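Local coordinates for protein amidohydrolase (Brucella melitensis biovar Abortus, PDB 4F0L) that probably catalyses a metal-dependent deamination, as a member of the amidohydrolase family, and binds an iron(III) ion in a TIM-barrel domain, at residues A214-S217 against L218-T222; W263-H267 against Q268-A272; H351-R354 against N355-A358; A372-G375 against G376-M380. All blocks are in the same frame, centred on the assembly; numbering follows the deposited sequence.

Contact 1. Residues A214-S217 against L218-T222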
ATOM      1  N   ALA B 214     -27.911  -8.884   6.272  1.00 16.97           N
ATOM      2  CA  ALA B 214     -26.983  -8.970   5.154  1.00 16.99           C
ATOM      3  C   ALA B 214     -27.371 -10.156   4.262  1.00 17.55           C
ATOM      4  O   ALA B 214     -26.799 -11.226   4.383  1.00 16.68           O
ATOM      5  CB  ALA B 214     -25.540  -9.113   5.639  1.00 15.16           C
ATOM      6  N   PRO B 215     -28.341  -9.956   3.348  1.00 18.47           N
ATOM      7  CA  PRO B 215     -28.457 -10.940   2.283  1.00 19.36           C
ATOM      8  C   PRO B 215     -27.124 -11.090   1.573  1.00 19.56           C
ATOM      9  O   PRO B 215     -26.504 -10.093   1.179  1.00 19.34           O
ATOM     10  CB  PRO B 215     -29.520 -10.344   1.351  1.00 20.69           C
ATOM     11  CG  PRO B 215     -29.670  -8.912   1.754  1.00 20.54           C
ATOM     12  CD  PRO B 215     -29.288  -8.842   3.200  1.00 19.45           C
ATOM     13  N   HIS B 216     -26.635 -12.310   1.441  1.00 20.48           N
ATOM     14  CA  HIS B 216     -25.240 -12.471   1.000  1.00 21.99           C
ATOM     15  C   HIS B 216     -24.949 -11.847  -0.345  1.00 21.79           C
ATOM     16  O   HIS B 216     -24.017 -11.055  -0.495  1.00 22.27           O
ATOM     17  CB  HIS B 216     -24.861 -13.930   0.954  1.00 23.72           C
ATOM     18  CG  HIS B 216     -23.446 -14.154   0.546  1.00 24.18           C
ATOM     19  ND1 HIS B 216     -23.086 -14.393  -0.740  1.00 26.62           N
ATOM     20  CD2 HIS B 216     -22.276 -14.121   1.288  1.00 24.50           C
ATOM     21  CE1 HIS B 216     -21.741 -14.522  -0.808  1.00 25.96           C
ATOM     22  NE2 HIS B 216     -21.245 -14.353   0.430  1.00 24.99           N
ATOM     23  N   SER B 217     -25.769 -12.200  -1.318  1.00 22.73           N
ATOM     24  CA  SER B 217     -25.582 -11.788  -2.718  1.00 22.61           C
ATOM     25  C   SER B 217     -26.796 -12.237  -3.485  1.00 23.62           C
ATOM     26  O   SER B 217     -27.615 -13.027  -2.967  1.00 24.45           O
ATOM     27  CB  SER B 217     -24.360 -12.469  -3.326  1.00 22.29           C
ATOM     28  OG  SER B 217     -24.594 -13.859  -3.400  1.00 23.05           O
ATOM     29  N   LEU B 218     -26.899 -11.796  -4.728  1.00 23.69           N
ATOM     30  CA  LEU B 218     -28.040 -12.182  -5.534  1.00 25.52           C
ATOM     31  C   LEU B 218     -28.038 -13.670  -5.879  1.00 26.55           C
ATOM     32  O   LEU B 218     -29.091 -14.253  -6.092  1.00 26.90           O
ATOM     33  CB  LEU B 218     -28.136 -11.324  -6.795  1.00 25.84           C
ATOM     34  CG  LEU B 218     -28.395  -9.828  -6.522  1.00 25.49           C
ATOM     35  CD1 LEU B 218     -28.337  -9.041  -7.828  1.00 26.53           C
ATOM     36  CD2 LEU B 218     -29.705  -9.595  -5.775  1.00 24.63           C
ATOM     37  N   ARG B 219     -26.854 -14.278  -5.922  1.00 27.94           N
ATOM     38  CA  ARG B 219     -26.732 -15.723  -6.186  1.00 29.52           C
ATOM     39  C   ARG B 219     -27.265 -16.541  -5.038  1.00 28.08           C
ATOM     40  O   ARG B 219     -27.788 -17.644  -5.224  1.00 29.90           O
ATOM     41  CB  ARG B 219     -25.256 -16.157  -6.295  1.00 30.49           C
ATOM     42  CG  ARG B 219     -24.516 -15.727  -7.522  1.00 34.08           C
ATOM     43  CD  ARG B 219     -23.235 -16.550  -7.596  1.00 36.89           C
ATOM     44  NE  ARG B 219     -22.356 -15.941  -8.588  1.00 38.34           N
ATOM     45  CZ  ARG B 219     -22.349 -16.244  -9.885  1.00 38.99           C
ATOM     46  NH1 ARG B 219     -23.118 -17.217 -10.386  1.00 40.15           N
ATOM     47  NH2 ARG B 219     -21.535 -15.580 -10.687  1.00 39.74           N
ATOM     48  N   ALA B 220     -27.041 -16.029  -3.837  1.00 25.98           N
ATOM     49  CA  ALA B 220     -27.181 -16.818  -2.632  1.00 24.91           C
ATOM     50  C   ALA B 220     -28.593 -16.725  -2.072  1.00 24.99           C
ATOM     51  O   ALA B 220     -28.943 -17.471  -1.163  1.00 25.57           O
ATOM     52  CB  ALA B 220     -26.133 -16.427  -1.600  1.00 22.25           C
ATOM     53  N   VAL B 221     -29.413 -15.848  -2.641  1.00 25.93           N
ATOM     54  CA  VAL B 221     -30.727 -15.555  -2.090  1.00 25.35           C
ATOM     55  C   VAL B 221     -31.700 -15.445  -3.245  1.00 27.39           C
ATOM     56  O   VAL B 221     -31.340 -14.892  -4.291  1.00 29.64           O
ATOM     57  CB  VAL B 221     -30.683 -14.228  -1.288  1.00 24.92           C
ATOM     58  CG1 VAL B 221     -32.017 -13.966  -0.610  1.00 24.71           C
ATOM     59  CG2 VAL B 221     -29.576 -14.231  -0.223  1.00 23.26           C
ATOM     60  N   THR B 222     -32.914 -15.984  -3.089  1.00 28.56           N
ATOM     61  CA  THR B 222     -33.973 -15.799  -4.085  1.00 30.17           C
ATOM     62  C   THR B 222     -34.679 -14.446  -3.863  1.00 30.24           C
ATOM     63  O   THR B 222     -34.584 -13.876  -2.776  1.00 28.68           O
ATOM     64  CB  THR B 222     -35.073 -16.899  -4.032  1.00 31.12           C
ATOM     65  OG1 THR B 222     -35.863 -16.735  -2.861  1.00 30.68           O
ATOM     66  CG2 THR B 222     -34.492 -18.310  -4.025  1.00 31.36           C
TER
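Ser217 and Ala220 hold the tightly packed side of a turn in which both oxygens of the serine receive one backbone N-H. Ala220 N lies 3.2 Å from Ser217 O and 3.3 Å from Ser217 OG. Both bonds are well bent, and the first reaches the carbonyl from above its plane. The hydroxyl can share the donor because chi1 of 66° sets OG between the serine's own N and carbonyl carbon. The same OG also hydrogen-bonds His216 ND1 at 3.1 Å, which restrains the rotation of the imidazole. Ala220 CB approaches that ring obliquely, 3.8 Å from His216 ND1, and a single methyl is small enough to fit beside both polar groups.

The other side is looser. Val221 sends CG2 back toward the strand end, where it meets Pro215 CB at 4.2 Å, a purely apolar touch. Arg219 contributes little beyond its CB, 3.8 Å from Ser217 OG; its extended chain runs away from the turn to a salt bridge with Asp251, so a long charged residue suits this partly exposed position.

The turn leaves the carboxyl end of barrel strand 210-215, where the His216 ring meets the iron ligand His241 edge-to-face, as a second-shell neighbour. Strands 160-167 and 238-242 pack beside it, and Thr222 is the N-cap of helix 223-229.

Contact 2. Residues W263-H267 against Q268-A272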
ATOM      1  N   TRP B 263     -30.738  -4.919 -11.465  1.00 26.72           N
ATOM      2  CA  TRP B 263     -31.777  -5.826 -11.028  1.00 27.38           C
ATOM      3  C   TRP B 263     -32.228  -5.469  -9.637  1.00 27.85           C
ATOM      4  O   TRP B 263     -33.439  -5.343  -9.363  1.00 27.45           O
ATOM      5  CB  TRP B 263     -31.261  -7.239 -11.098  1.00 27.11           C
ATOM      6  CG  TRP B 263     -32.346  -8.207 -10.814  1.00 27.58           C
ATOM      7  CD1 TRP B 263     -33.123  -8.910 -11.729  1.00 28.49           C
ATOM      8  CD2 TRP B 263     -32.859  -8.577  -9.502  1.00 27.21           C
ATOM      9  NE1 TRP B 263     -34.050  -9.677 -11.075  1.00 29.03           N
ATOM     10  CE2 TRP B 263     -33.947  -9.514  -9.743  1.00 28.24           C
ATOM     11  CE3 TRP B 263     -32.539  -8.235  -8.201  1.00 26.34           C
ATOM     12  CZ2 TRP B 263     -34.659 -10.079  -8.713  1.00 29.22           C
ATOM     13  CZ3 TRP B 263     -33.275  -8.805  -7.170  1.00 27.02           C
ATOM     14  CH2 TRP B 263     -34.314  -9.701  -7.424  1.00 27.70           C
ATOM     15  N   LEU B 264     -31.255  -5.237  -8.750  1.00 26.21           N
ATOM     16  CA  LEU B 264     -31.559  -4.859  -7.395  1.00 26.56           C
ATOM     17  C   LEU B 264     -32.377  -3.543  -7.334  1.00 27.24           C
ATOM     18  O   LEU B 264     -33.368  -3.450  -6.607  1.00 27.45           O
ATOM     19  CB  LEU B 264     -30.262  -4.756  -6.576  1.00 25.52           C
ATOM     20  CG  LEU B 264     -30.430  -4.628  -5.061  1.00 25.30           C
ATOM     21  CD1 LEU B 264     -31.106  -5.874  -4.509  1.00 25.34           C
ATOM     22  CD2 LEU B 264     -29.066  -4.411  -4.386  1.00 23.65           C
ATOM     23  N   LEU B 265     -31.961  -2.526  -8.081  1.00 28.01           N
ATOM     24  CA  LEU B 265     -32.667  -1.233  -8.047  1.00 28.94           C
ATOM     25  C   LEU B 265     -34.107  -1.365  -8.578  1.00 30.67           C
ATOM     26  O   LEU B 265     -35.002  -0.664  -8.119  1.00 29.31           O
ATOM     27  CB  LEU B 265     -31.911  -0.173  -8.841  1.00 29.17           C
ATOM     28  CG  LEU B 265     -30.524   0.192  -8.295  1.00 28.53           C
ATOM     29  CD1 LEU B 265     -29.872   1.243  -9.178  1.00 29.00           C
ATOM     30  CD2 LEU B 265     -30.662   0.662  -6.849  1.00 28.71           C
ATOM     31  N   ASP B 266     -34.316  -2.280  -9.521  1.00 32.40           N
ATOM     32  CA  ASP B 266     -35.650  -2.509 -10.092  1.00 34.74           C
ATOM     33  C   ASP B 266     -36.570  -3.335  -9.199  1.00 35.56           C
ATOM     34  O   ASP B 266     -37.799  -3.214  -9.321  1.00 36.49           O
ATOM     35  CB  ASP B 266     -35.568  -3.231 -11.444  1.00 36.54           C
ATOM     36  CG  ASP B 266     -35.025  -2.352 -12.563  1.00 37.28           C
ATOM     37  OD1 ASP B 266     -34.844  -1.134 -12.356  1.00 38.56           O
ATOM     38  OD2 ASP B 266     -34.803  -2.878 -13.669  1.00 38.70           O
ATOM     39  N   HIS B 267     -36.015  -4.163  -8.316  1.00 33.95           N
ATOM     40  CA  HIS B 267     -36.845  -5.081  -7.517  1.00 34.56           C
ATOM     41  C   HIS B 267     -36.922  -4.772  -6.052  1.00 35.10           C
ATOM     42  O   HIS B 267     -37.672  -5.418  -5.327  1.00 35.46           O
ATOM     43  CB  HIS B 267     -36.362  -6.512  -7.690  1.00 34.40           C
ATOM     44  CG  HIS B 267     -36.642  -7.066  -9.052  1.00 35.03           C
ATOM     45  ND1 HIS B 267     -35.809  -6.881 -10.090  1.00 34.30           N
ATOM     46  CD2 HIS B 267     -37.722  -7.793  -9.535  1.00 35.54           C
ATOM     47  CE1 HIS B 267     -36.318  -7.480 -11.177  1.00 34.77           C
ATOM     48  NE2 HIS B 267     -37.492  -8.029 -10.840  1.00 35.60           N
ATOM     49  N   GLN B 268     -36.123  -3.826  -5.576  1.00 34.99           N
ATOM     50  CA  GLN B 268     -36.182  -3.421  -4.180  1.00 34.67           C
ATOM     51  C   GLN B 268     -36.236  -1.903  -4.137  1.00 35.83           C
ATOM     52  O   GLN B 268     -35.752  -1.218  -5.041  1.00 34.58           O
ATOM     53  CB  GLN B 268     -34.963  -3.942  -3.420  1.00 33.85           C
ATOM     54  CG  GLN B 268     -34.935  -5.448  -3.230  1.00 33.65           C
ATOM     55  CD  GLN B 268     -36.011  -5.941  -2.267  1.00 35.57           C
ATOM     56  OE1 GLN B 268     -36.370  -5.257  -1.302  1.00 37.38           O
ATOM     57  NE2 GLN B 268     -36.545  -7.128  -2.533  1.00 35.04           N
ATOM     58  N   ASP B 269     -36.847  -1.383  -3.082  1.00 37.58           N
ATOM     59  CA  ASP B 269     -36.847   0.056  -2.806  1.00 38.31           C
ATOM     60  C   ASP B 269     -35.494   0.475  -2.197  1.00 33.95           C
ATOM     61  O   ASP B 269     -35.371   0.604  -0.971  1.00 35.94           O
ATOM     62  CB  ASP B 269     -37.996   0.370  -1.833  1.00 40.58           C
ATOM     63  CG  ASP B 269     -38.216   1.859  -1.641  1.00 43.58           C
ATOM     64  OD1 ASP B 269     -37.794   2.654  -2.512  1.00 43.42           O
ATOM     65  OD2 ASP B 269     -38.818   2.232  -0.609  1.00 47.20           O
ATOM     66  N   VAL B 270     -34.479   0.665  -3.036  1.00 30.80           N
ATOM     67  CA  VAL B 270     -33.104   0.900  -2.541  1.00 27.71           C
ATOM     68  C   VAL B 270     -32.986   2.346  -2.077  1.00 27.14           C
ATOM     69  O   VAL B 270     -33.387   3.245  -2.785  1.00 27.26           O
ATOM     70  CB  VAL B 270     -32.051   0.564  -3.615  1.00 26.26           C
ATOM     71  CG1 VAL B 270     -30.618   0.852  -3.135  1.00 25.41           C
ATOM     72  CG2 VAL B 270     -32.165  -0.904  -4.016  1.00 25.96           C
ATOM     73  N   THR B 271     -32.476   2.558  -0.870  1.00 26.17           N
ATOM     74  CA  THR B 271     -32.282   3.905  -0.293  1.00 26.15           C
ATOM     75  C   THR B 271     -30.927   3.940   0.458  1.00 24.91           C
ATOM     76  O   THR B 271     -30.162   3.009   0.355  1.00 23.49           O
ATOM     77  CB  THR B 271     -33.403   4.254   0.699  1.00 27.43           C
ATOM     78  OG1 THR B 271     -33.335   3.334   1.785  1.00 28.32           O
ATOM     79  CG2 THR B 271     -34.779   4.177   0.087  1.00 28.54           C
ATOM     80  N   ALA B 272     -30.666   5.011   1.213  1.00 25.63           N
ATOM     81  CA  ALA B 272     -29.499   5.138   2.083  1.00 24.65           C
ATOM     82  C   ALA B 272     -29.464   4.071   3.190  1.00 24.08           C
ATOM     83  O   ALA B 272     -28.461   3.919   3.886  1.00 23.62           O
ATOM     84  CB  ALA B 272     -29.442   6.557   2.688  1.00 24.45           C
TER
HETATM   85  O   HOH W   1     -34.483   1.372  -6.099  1.00 28.38           O
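Leu265 and Val270 make the main apolar contact, their side chains crossing at about a right angle. Leu265 CD2 reaches 3.5 Å from Val270 CB and also touches both valine methyls, so the branched residue offers the leucine tip a broad surface. Leu264, which is buried, adds CG, 4.2 Å from Val270 CG2, and its CD1 brushes the aliphatic part of Gln268.

Hydrogen bonds finish the helix. Gln268 N donates to Leu264 O at 3.0 Å, closing the last turn of helix 260-267 before the chain heads for barrel strand 274-276; the same carbonyl also accepts from His267 N. Gln268 has already left helical geometry, and Asp269 centres an inverse gamma turn, after which Val270 faces the end of the helix. The bend of the Gln268 side chain at chi2 (-69°) folds it against its own turn, with NE2 bonded to Asp227.

A water bridges the two segments, donating to Leu265 O at 2.9 Å and accepting from Val270 N at 3.1 Å.

Among the aromatic groups, His267 lies over a face of the Trp263 ring, with ND1 3.2 Å above its centre. The same ND1 donates to Trp263 O at 2.9 Å, and the acceptor lies in the imidazole plane, which fixes the ring's rotation.

Contact 3. Residues H351-R354 against N355-A358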
ATOM      1  N   HIS B 351      -7.440   5.821 -15.375  1.00 28.64           N
ATOM      2  CA  HIS B 351      -7.724   7.049 -16.118  1.00 29.50           C
ATOM      3  C   HIS B 351      -6.473   7.792 -16.559  1.00 28.69           C
ATOM      4  O   HIS B 351      -6.583   8.853 -17.175  1.00 29.28           O
ATOM      5  CB  HIS B 351      -8.615   7.965 -15.278  1.00 30.61           C
ATOM      6  CG  HIS B 351      -9.976   7.385 -14.984  1.00 32.61           C
ATOM      7  ND1 HIS B 351     -10.803   6.943 -15.956  1.00 35.47           N
ATOM      8  CD2 HIS B 351     -10.654   7.191 -13.772  1.00 33.68           C
ATOM      9  CE1 HIS B 351     -11.954   6.484 -15.394  1.00 36.48           C
ATOM     10  NE2 HIS B 351     -11.864   6.651 -14.062  1.00 35.51           N
ATOM     11  N   ARG B 352      -5.280   7.274 -16.242  1.00 26.03           N
ATOM     12  CA  ARG B 352      -4.034   7.923 -16.662  1.00 26.84           C
ATOM     13  C   ARG B 352      -3.943   9.412 -16.187  1.00 27.33           C
ATOM     14  O   ARG B 352      -3.565  10.302 -16.941  1.00 28.80           O
ATOM     15  CB  ARG B 352      -3.849   7.802 -18.201  1.00 27.16           C
ATOM     16  N   ALA B 353      -4.234   9.648 -14.902  1.00 26.06           N
ATOM     17  CA  ALA B 353      -4.401  11.017 -14.363  1.00 25.33           C
ATOM     18  C   ALA B 353      -4.008  11.021 -12.889  1.00 23.35           C
ATOM     19  O   ALA B 353      -3.833   9.960 -12.291  1.00 21.52           O
ATOM     20  CB  ALA B 353      -5.849  11.505 -14.536  1.00 26.67           C
ATOM     21  N   ARG B 354      -3.832  12.207 -12.316  1.00 22.23           N
ATOM     22  CA  ARG B 354      -3.566  12.321 -10.888  1.00 20.92           C
ATOM     23  C   ARG B 354      -4.692  13.078 -10.185  1.00 20.42           C
ATOM     24  O   ARG B 354      -5.425  13.852 -10.802  1.00 20.13           O
ATOM     25  CB  ARG B 354      -2.246  13.037 -10.636  1.00 20.89           C
ATOM     26  CG  ARG B 354      -1.069  12.437 -11.378  1.00 20.80           C
ATOM     27  CD  ARG B 354       0.243  13.068 -10.954  1.00 19.89           C
ATOM     28  NE  ARG B 354       0.633  12.721  -9.599  1.00 18.99           N
ATOM     29  CZ  ARG B 354       0.639  13.530  -8.534  1.00 18.78           C
ATOM     30  NH1 ARG B 354       0.256  14.794  -8.613  1.00 19.82           N
ATOM     31  NH2 ARG B 354       1.052  13.055  -7.356  1.00 18.07           N
ATOM     32  N   ASN B 355      -4.769  12.880  -8.874  1.00 19.48           N
ATOM     33  CA  ASN B 355      -5.778  13.532  -8.017  1.00 19.46           C
ATOM     34  C   ASN B 355      -7.181  13.414  -8.601  1.00 19.87           C
ATOM     35  O   ASN B 355      -7.885  14.392  -8.770  1.00 19.65           O
ATOM     36  CB  ASN B 355      -5.327  14.974  -7.791  1.00 20.08           C
ATOM     37  CG  ASN B 355      -3.996  15.017  -7.070  1.00 20.34           C
ATOM     38  OD1 ASN B 355      -3.854  14.363  -6.016  1.00 19.46           O
ATOM     39  ND2 ASN B 355      -3.002  15.728  -7.640  1.00 20.21           N
ATOM     40  N   VAL B 356      -7.532  12.175  -8.922  1.00 19.49           N
ATOM     41  CA  VAL B 356      -8.768  11.862  -9.573  1.00 20.66           C
ATOM     42  C   VAL B 356      -9.958  12.052  -8.660  1.00 20.92           C
ATOM     43  O   VAL B 356     -10.988  12.572  -9.094  1.00 21.91           O
ATOM     44  CB  VAL B 356      -8.774  10.409 -10.113  1.00 20.31           C
ATOM     45  CG1 VAL B 356     -10.169  10.075 -10.706  1.00 20.83           C
ATOM     46  CG2 VAL B 356      -7.635  10.250 -11.136  1.00 20.00           C
ATOM     47  N   LEU B 357      -9.823  11.625  -7.403  1.00 20.38           N
ATOM     48  CA  LEU B 357     -10.938  11.650  -6.467  1.00 20.60           C
ATOM     49  C   LEU B 357     -10.942  12.873  -5.538  1.00 21.96           C
ATOM     50  O   LEU B 357     -11.780  12.971  -4.645  1.00 22.71           O
ATOM     51  CB  LEU B 357     -11.040  10.322  -5.706  1.00 18.98           C
ATOM     52  CG  LEU B 357     -11.161   9.075  -6.639  1.00 18.98           C
ATOM     53  CD1 LEU B 357     -11.317   7.773  -5.828  1.00 17.13           C
ATOM     54  CD2 LEU B 357     -12.272   9.242  -7.688  1.00 19.14           C
ATOM     55  N   ALA B 358     -10.051  13.832  -5.787  1.00 23.10           N
ATOM     56  CA  ALA B 358     -10.173  15.149  -5.146  1.00 24.57           C
ATOM     57  C   ALA B 358     -11.527  15.812  -5.520  1.00 26.98           C
ATOM     58  O   ALA B 358     -12.103  15.517  -6.560  1.00 26.34           O
ATOM     59  CB  ALA B 358      -8.996  16.048  -5.533  1.00 24.75           C
TER
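In the loop that follows helix 336-351, at the interface with the second subunit, Ala353 and Val356 close a bend by apolar contact alone. Ala353 CB meets Val356 CG2 at 4.0 Å, and the other valine methyl, CG1, comes 4.2 Å from His351 CD2, approaching the imidazole obliquely. With CG1 anti to the valine's own N (chi1 175°), the two methyls are divided between these partners. No hydrogen bond joins the two segments, so the shape of the bend rests on backbone torsions and on outside partners.

Two residues with positive phi make the bend: Arg352, where the chain leaves the helix, and Asn355 (phi 48°), at its far corner. Asparagine tolerates this left-handed conformation better than most residues with a side chain, which suits it to the corner. After it, the N-H groups of Val356 and Leu357 are both taken by the carboxylate of Glu344 on the preceding helix.

The side chains of Arg354 and Asn355 run side by side, their flat groups turned 80° apart. Arg354 NH1 and Asn355 ND2 are 3.5 Å from one another, two donors that do not bond each other but both reach Ala77 O of the second subunit, the amide only weakly. Arg354 NH2 adds a bond to Asn306 OD1 of the second subunit, while Asn355 OD1 accepts a hydrogen bond from Thr364 OG1.

Contact 4. Residues A372-G375 against G376-M380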
ATOM      1  N   ALA B 372     -15.232   8.952   3.129  1.00 13.47           N
ATOM      2  CA  ALA B 372     -15.298   7.613   3.680  1.00 12.95           C
ATOM      3  C   ALA B 372     -15.852   7.607   5.090  1.00 12.83           C
ATOM      4  O   ALA B 372     -16.580   6.657   5.474  1.00 12.36           O
ATOM      5  CB  ALA B 372     -13.933   6.926   3.616  1.00 12.01           C
ATOM      6  N   VAL B 373     -15.529   8.639   5.878  1.00 12.95           N
ATOM      7  CA  VAL B 373     -16.168   8.799   7.202  1.00 13.01           C
ATOM      8  C   VAL B 373     -17.687   8.992   7.077  1.00 14.08           C
ATOM      9  O   VAL B 373     -18.448   8.371   7.828  1.00 14.09           O
ATOM     10  CB  VAL B 373     -15.585   9.997   7.990  1.00 13.24           C
ATOM     11  CG1 VAL B 373     -16.444  10.306   9.222  1.00 12.85           C
ATOM     12  CG2 VAL B 373     -14.107   9.700   8.390  1.00 12.23           C
ATOM     13  N   LEU B 374     -18.101   9.907   6.186  1.00 14.87           N
ATOM     14  CA  LEU B 374     -19.505  10.260   5.978  1.00 15.82           C
ATOM     15  C   LEU B 374     -20.338   9.069   5.503  1.00 15.86           C
ATOM     16  O   LEU B 374     -21.357   8.720   6.129  1.00 16.46           O
ATOM     17  CB  LEU B 374     -19.631  11.428   4.975  1.00 17.22           C
ATOM     18  CG  LEU B 374     -21.023  11.932   4.597  1.00 18.61           C
ATOM     19  CD1 LEU B 374     -21.722  12.597   5.768  1.00 18.92           C
ATOM     20  CD2 LEU B 374     -20.940  12.884   3.402  1.00 19.95           C
ATOM     21  N   GLY B 375     -19.922   8.439   4.420  1.00 15.46           N
ATOM     22  CA  GLY B 375     -20.685   7.310   3.854  1.00 15.92           C
ATOM     23  C   GLY B 375     -20.604   6.095   4.749  1.00 15.41           C
ATOM     24  O   GLY B 375     -21.565   5.368   4.929  1.00 16.11           O
ATOM     25  N   GLY B 376     -19.452   5.908   5.365  1.00 14.49           N
ATOM     26  CA  GLY B 376     -19.294   4.834   6.316  1.00 14.24           C
ATOM     27  C   GLY B 376     -20.280   4.877   7.462  1.00 13.90           C
ATOM     28  O   GLY B 376     -20.922   3.895   7.773  1.00 14.13           O
ATOM     29  N   ASN B 377     -20.401   6.028   8.101  1.00 13.78           N
ATOM     30  CA  ASN B 377     -21.352   6.140   9.225  1.00 13.98           C
ATOM     31  C   ASN B 377     -22.811   5.944   8.786  1.00 14.40           C
ATOM     32  O   ASN B 377     -23.579   5.353   9.510  1.00 14.40           O
ATOM     33  CB  ASN B 377     -21.134   7.433   9.995  1.00 13.72           C
ATOM     34  CG  ASN B 377     -20.002   7.301  10.977  1.00 13.33           C
ATOM     35  OD1 ASN B 377     -19.700   6.187  11.430  1.00 12.85           O
ATOM     36  ND2 ASN B 377     -19.332   8.430  11.305  1.00 13.24           N
ATOM     37  N   ILE B 378     -23.167   6.409   7.584  1.00 14.67           N
ATOM     38  CA  ILE B 378     -24.516   6.174   7.057  1.00 15.36           C
ATOM     39  C   ILE B 378     -24.766   4.661   6.859  1.00 15.68           C
ATOM     40  O   ILE B 378     -25.768   4.141   7.322  1.00 15.98           O
ATOM     41  CB  ILE B 378     -24.782   6.978   5.752  1.00 15.86           C
ATOM     42  CG1 ILE B 378     -24.793   8.510   6.025  1.00 15.87           C
ATOM     43  CG2 ILE B 378     -26.063   6.483   5.061  1.00 16.40           C
ATOM     44  CD1 ILE B 378     -24.603   9.382   4.776  1.00 16.60           C
ATOM     45  N   ALA B 379     -23.829   3.960   6.206  1.00 15.73           N
ATOM     46  CA  ALA B 379     -23.943   2.492   6.024  1.00 16.01           C
ATOM     47  C   ALA B 379     -24.023   1.748   7.345  1.00 15.97           C
ATOM     48  O   ALA B 379     -24.572   0.629   7.410  1.00 16.43           O
ATOM     49  CB  ALA B 379     -22.757   1.941   5.212  1.00 15.74           C
ATOM     50  N   MET B 380     -23.421   2.320   8.390  1.00 15.55           N
ATOM     51  CA  MET B 380     -23.395   1.652   9.699  1.00 15.68           C
ATOM     52  C   MET B 380     -24.682   1.956  10.511  1.00 16.47           C
ATOM     53  O   MET B 380     -24.833   1.450  11.618  1.00 16.32           O
ATOM     54  CB  MET B 380     -22.182   2.078  10.520  1.00 14.98           C
ATOM     55  CG  MET B 380     -20.828   1.656   9.966  1.00 14.75           C
ATOM     56  SD  MET B 380     -20.533  -0.095   9.878  1.00 15.26           S
ATOM     57  CE  MET B 380     -21.469  -0.544   8.408  1.00 15.40           C
TER
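Val373 and Asn377, one helical turn apart, point the same way and lie alongside each other, with Val373 CG1 4.0 Å from Asn377 ND2. The asparagine has CG anti to its carbonyl carbon (chi1 -82°), which lays the amide back over the preceding turn, where ND2 comes within 3.6 Å of Val373 O. Beyond the turn, Asn377 packs against Asp385.

Leu374 and Ile378 are the next pair one turn apart. Leu374 has CG anti to its N (chi1 179°), while CG1 of Ile378 takes the position anti to its carbonyl carbon and folds back over the leucine carbonyl, 3.4 Å from Leu374 O. The side chains themselves meet lightly, Leu374 CG to Ile378 CD1 at 4.4 Å.

All of this rides on the closing turns of helix 364-379, whose i to i+4 bonds continue unbroken across the two segments; Ile378 N to Leu374 O is the longest at 3.3 Å, and Ala379 N to Gly375 O, at 3.0 Å, is nearly straight (174°). The helix runs past the amino-terminal ends of the barrel strands, the opposite end from the iron: Ala372 packs on Met61 and Phe324, and Ile378 and Ala379 on Ile296.

Along the buried side small residues prevail. Gly375 and Gly376 offer only backbone there, and the methyl of Ala379 lies 3.6 Å from Gly375 O.

Overall arrangement
The four contacts follow one another along the chain within the amidohydrolase barrel domain. Contacts 1 and 2 are neighbours, their centres about 14 Å apart, and touch where Leu218 packs on Trp263 and Leu264; contact 1 sits at the metal end of strand 210-215, contact 2 between helix 260-267 and strand 274-276. Contact 2 also reaches contact 4, where the backbone O of Ala272 meets Ile378, so the connecting loop links the neighbourhoods of the two barrel ends. Contact 3 stands apart, about 34 Å from contact 1 between centres, in the loop between helix 336-351 and the helix of contact 4, where it faces the second subunit.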